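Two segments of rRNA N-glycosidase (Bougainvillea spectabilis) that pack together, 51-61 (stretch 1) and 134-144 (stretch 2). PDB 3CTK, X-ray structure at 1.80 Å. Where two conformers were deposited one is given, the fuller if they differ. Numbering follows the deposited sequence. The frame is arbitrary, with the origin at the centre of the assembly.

Stretch 1, residues 51-61: DITTTSKKTVK
Stretch 2 (134-144) KLEFSIEAIHG

Two glutamates on one helix, E136 and E140, bind the tip of a β-hairpin. E140 (chi1 m, chi2 m) divides its carboxylate: OE2 forms a salt bridge with K58 NZ at 2.9 Å, and OE1 accepts a very short hydrogen bond of 2.4 Å from S56 OG. Its CA-to-CB bond points sideways, so the two m torsions are what bring the acid to the hairpin. K58 reaches it with chi1 m and chi2 to chi4 all t, a fully extended chain. Water 1 reinforces the ammonium, accepting from K58 NZ at 2.7 Å and lying 2.6 Å from E140 O and 2.6 Å from H143 O, within reach of more acceptors than its protons can serve; it thus links the lysine to the backbone near the end of stretch 2.

One turn earlier, E136 (chi1 t, chi2 t) points toward the hairpin and accepts from both donors of T55, its backbone N and its hydroxyl: T55 N donates to E136 OE2 at 3.0 Å, nearly straight at 172°, and T55 OG1 donates to E136 OE1 at 2.6 Å. Here too the nearest CA pair of the register occurs, T54 CA to E136 CA, 5.7 Å apart, with T54 CB 3.3 Å from E136 CD.

These groups sit at the turn of a β-hairpin. Strand 51-53 runs antiparallel to strand 59-61, paired by I52 N to V60 O (3.1 Å) and V60 N to I52 O (3.0 Å), then T54 N to K58 O (2.9 Å). A type I turn spans T54 to K57, closed by K57 N to T54 O at 3.0 Å; T55 (-70/-17) and S56 (-87/8) are its central residues, and K57 follows with positive phi (71/26). T54, T55 and S56 all have chi1 p. T54 OG1 accepts from K58 N at 3.0 Å and donates to S56 OG at 2.6 Å, which positions the serine hydroxyl that serves E140. On the side away from the helix, T53 OG1 and T59 OG1 (both chi1 m) join at 2.8 Å.

The helix enters from earlier in the chain and runs through 134-140, with bonds such as I139 N to L135 O (3.0 Å) and E140 N to E136 O (2.9 Å). L135, E136 and I139 point toward the hairpin, while F137 points away. I139 (m, t) is the apolar centre: its CD1 lies 3.8 Å from I52 CG2, and its CG2 is 3.7 Å from V60 CG2 and 3.8 Å from T54 CG2. I52 (m, t) also meets L135 (t, p), CG2 to CD2, at 4.3 Å; V60 is t. The V60 CA to I139 CA separation, 7.7 Å, leaves room for these branched side chains.

H143 (phi/psi -61/121, chi1 t, chi2 97°) finishes the contact, with H143 CA 7.4 Å from K58 CA. K58 CB sits over its ring face, 3.8 Å from the centroid and 3° off the normal, a CH-pi contact. Near the ring plane, T59 O approaches H143 CE1 at 3.1 Å and V60 CG2 lies 3.9 Å from H143 ND1. In all, 618 Å² is buried.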

# COMPACT_ATOMS: atom_id res chain seq x y z
N ASP A 51 6.53 8.59 -6.13
CA ASP A 51 7.37 8.47 -7.32
C ASP A 51 8.41 7.37 -7.14
O ASP A 51 9.33 7.50 -6.32
CB ASP A 51 8.09 9.80 -7.59
CG ASP A 51 7.19 10.83 -8.22
OD1 ASP A 51 5.95 10.65 -8.20
OD2 ASP A 51 7.72 11.84 -8.74
N ILE A 52 8.27 6.29 -7.90
CA ILE A 52 9.20 5.17 -7.83
C ILE A 52 10.03 5.15 -9.10
O ILE A 52 9.49 5.04 -10.20
CB ILE A 52 8.45 3.83 -7.70
CG1 ILE A 52 7.53 3.88 -6.48
CG2 ILE A 52 9.45 2.68 -7.57
CD1 ILE A 52 6.57 2.71 -6.39
N THR A 53 11.35 5.24 -8.94
CA THR A 53 12.26 5.25 -10.07
C THR A 53 13.17 4.01 -10.07
O THR A 53 13.74 3.66 -9.04
CB THR A 53 13.15 6.51 -10.06
OG1 THR A 53 12.32 7.68 -10.02
CG2 THR A 53 14.03 6.56 -11.30
N THR A 54 13.30 3.38 -11.22
CA THR A 54 14.12 2.18 -11.37
C THR A 54 15.58 2.53 -11.64
O THR A 54 15.90 3.68 -11.95
CB THR A 54 13.63 1.31 -12.54
OG1 THR A 54 13.79 2.03 -13.77
CG2 THR A 54 12.16 0.94 -12.35
N THR A 55 16.47 1.55 -11.54
CA THR A 55 17.88 1.81 -11.83
C THR A 55 18.02 2.05 -13.33
O THR A 55 19.03 2.58 -13.79
CB THR A 55 18.79 0.62 -11.42
OG1 THR A 55 18.39 -0.56 -12.12
CG2 THR A 55 18.71 0.38 -9.92
N SER A 56 17.00 1.65 -14.09
CA SER A 56 17.00 1.83 -15.54
C SER A 56 16.45 3.21 -15.89
O SER A 56 16.20 3.51 -17.06
CB SER A 56 16.17 0.74 -16.22
OG SER A 56 14.84 0.75 -15.74
N LYS A 57 16.24 4.03 -14.86
CA LYS A 57 15.77 5.41 -15.04
C LYS A 57 14.33 5.60 -15.48
O LYS A 57 13.99 6.62 -16.09
CB LYS A 57 16.71 6.13 -16.01
CG LYS A 57 18.18 6.10 -15.58
CD LYS A 57 19.11 6.40 -16.74
CE LYS A 57 19.06 5.28 -17.77
NZ LYS A 57 19.85 5.60 -18.99
N LYS A 58 13.47 4.63 -15.19
CA LYS A 58 12.06 4.75 -15.54
C LYS A 58 11.28 5.04 -14.26
O LYS A 58 11.55 4.44 -13.21
CB LYS A 58 11.57 3.46 -16.20
CG LYS A 58 12.32 3.13 -17.49
CD LYS A 58 11.84 1.86 -18.15
CE LYS A 58 12.61 1.60 -19.44
NZ LYS A 58 12.15 0.37 -20.14
N THR A 59 10.34 5.97 -14.34
CA THR A 59 9.55 6.33 -13.17
C THR A 59 8.05 6.12 -13.35
O THR A 59 7.51 6.32 -14.44
CB THR A 59 9.76 7.82 -12.78
OG1 THR A 59 11.15 8.07 -12.54
CG2 THR A 59 8.96 8.17 -11.53
N VAL A 60 7.40 5.70 -12.27
CA VAL A 60 5.96 5.52 -12.27
C VAL A 60 5.46 6.30 -11.06
O VAL A 60 5.98 6.13 -9.96
CB VAL A 60 5.57 4.03 -12.11
CG1 VAL A 60 4.06 3.89 -11.99
CG2 VAL A 60 6.09 3.23 -13.31
N LYS A 61 4.50 7.19 -11.28
CA LYS A 61 3.94 7.99 -10.19
C LYS A 61 2.66 7.31 -9.71
O LYS A 61 1.64 7.34 -10.40
CB LYS A 61 3.59 9.40 -10.68
CG LYS A 61 4.77 10.26 -11.11
CD LYS A 61 4.25 11.56 -11.72
CE LYS A 61 5.17 12.74 -11.44
NZ LYS A 61 6.45 12.66 -12.19
N LYS A 134 12.40 -7.18 -7.65
CA LYS A 134 11.17 -7.70 -8.24
C LYS A 134 10.25 -6.54 -8.62
O LYS A 134 9.58 -6.59 -9.65
CB LYS A 134 10.46 -8.63 -7.25
CG LYS A 134 11.24 -9.90 -6.94
CD LYS A 134 11.41 -10.78 -8.19
CE LYS A 134 12.17 -12.06 -7.86
NZ LYS A 134 12.33 -12.94 -9.05
N LEU A 135 10.21 -5.51 -7.78
CA LEU A 135 9.37 -4.36 -8.08
C LEU A 135 9.88 -3.70 -9.35
O LEU A 135 9.10 -3.36 -10.24
CB LEU A 135 9.37 -3.36 -6.91
CG LEU A 135 8.60 -2.05 -7.12
CD1 LEU A 135 7.14 -2.33 -7.43
CD2 LEU A 135 8.73 -1.19 -5.87
N GLU A 136 11.20 -3.53 -9.45
CA GLU A 136 11.76 -2.92 -10.65
C GLU A 136 11.44 -3.75 -11.89
O GLU A 136 11.12 -3.20 -12.95
CB GLU A 136 13.28 -2.73 -10.52
CG GLU A 136 13.95 -2.35 -11.84
CD GLU A 136 15.19 -1.51 -11.66
OE1 GLU A 136 15.92 -1.31 -12.66
OE2 GLU A 136 15.44 -1.04 -10.53
N PHE A 137 11.51 -5.07 -11.76
CA PHE A 137 11.21 -5.95 -12.89
C PHE A 137 9.77 -5.76 -13.36
O PHE A 137 9.50 -5.73 -14.57
CB PHE A 137 11.42 -7.41 -12.49
CG PHE A 137 11.23 -8.38 -13.63
CD1 PHE A 137 12.30 -8.71 -14.47
CD2 PHE A 137 9.98 -8.93 -13.89
CE1 PHE A 137 12.12 -9.58 -15.54
CE2 PHE A 137 9.79 -9.80 -14.97
CZ PHE A 137 10.86 -10.12 -15.79
N SER A 138 8.84 -5.64 -12.42
CA SER A 138 7.44 -5.46 -12.77
C SER A 138 7.20 -4.12 -13.45
O SER A 138 6.34 -4.00 -14.32
CB SER A 138 6.54 -5.60 -11.54
OG SER A 138 6.72 -4.53 -10.63
N ILE A 139 7.97 -3.10 -13.06
CA ILE A 139 7.83 -1.78 -13.67
C ILE A 139 8.37 -1.84 -15.10
O ILE A 139 7.77 -1.30 -16.03
CB ILE A 139 8.60 -0.71 -12.85
CG1 ILE A 139 7.94 -0.55 -11.48
CG2 ILE A 139 8.63 0.62 -13.60
CD1 ILE A 139 8.65 0.43 -10.55
N GLU A 140 9.50 -2.52 -15.27
CA GLU A 140 10.11 -2.67 -16.59
C GLU A 140 9.19 -3.40 -17.55
O GLU A 140 9.22 -3.17 -18.76
CB GLU A 140 11.42 -3.44 -16.48
CG GLU A 140 12.62 -2.59 -16.14
CD GLU A 140 13.11 -1.81 -17.33
OE1 GLU A 140 14.09 -1.05 -17.18
OE2 GLU A 140 12.53 -1.96 -18.43
N ALA A 141 8.36 -4.29 -17.01
CA ALA A 141 7.46 -5.08 -17.84
C ALA A 141 6.25 -4.32 -18.37
O ALA A 141 5.66 -4.73 -19.37
CB ALA A 141 6.99 -6.31 -17.06
N ILE A 142 5.89 -3.21 -17.73
CA ILE A 142 4.72 -2.44 -18.15
C ILE A 142 5.01 -1.02 -18.61
O ILE A 142 4.24 -0.45 -19.39
CB ILE A 142 3.68 -2.34 -17.01
CG1 ILE A 142 4.26 -1.50 -15.86
CG2 ILE A 142 3.29 -3.73 -16.53
CD1 ILE A 142 3.29 -1.25 -14.72
N HIS A 143 6.10 -0.44 -18.13
CA HIS A 143 6.45 0.93 -18.49
C HIS A 143 6.68 1.13 -19.99
O HIS A 143 7.54 0.48 -20.58
CB HIS A 143 7.69 1.36 -17.72
CG HIS A 143 7.97 2.83 -17.82
ND1 HIS A 143 7.59 3.73 -16.85
CD2 HIS A 143 8.59 3.55 -18.78
CE1 HIS A 143 7.95 4.95 -17.21
NE2 HIS A 143 8.56 4.87 -18.38
N GLY A 144 5.90 2.02 -20.59
CA GLY A 144 6.04 2.30 -22.01
C GLY A 144 5.63 1.18 -22.94
O GLY A 144 5.97 1.20 -24.13
O HOH W 1 9.71 -0.84 -19.90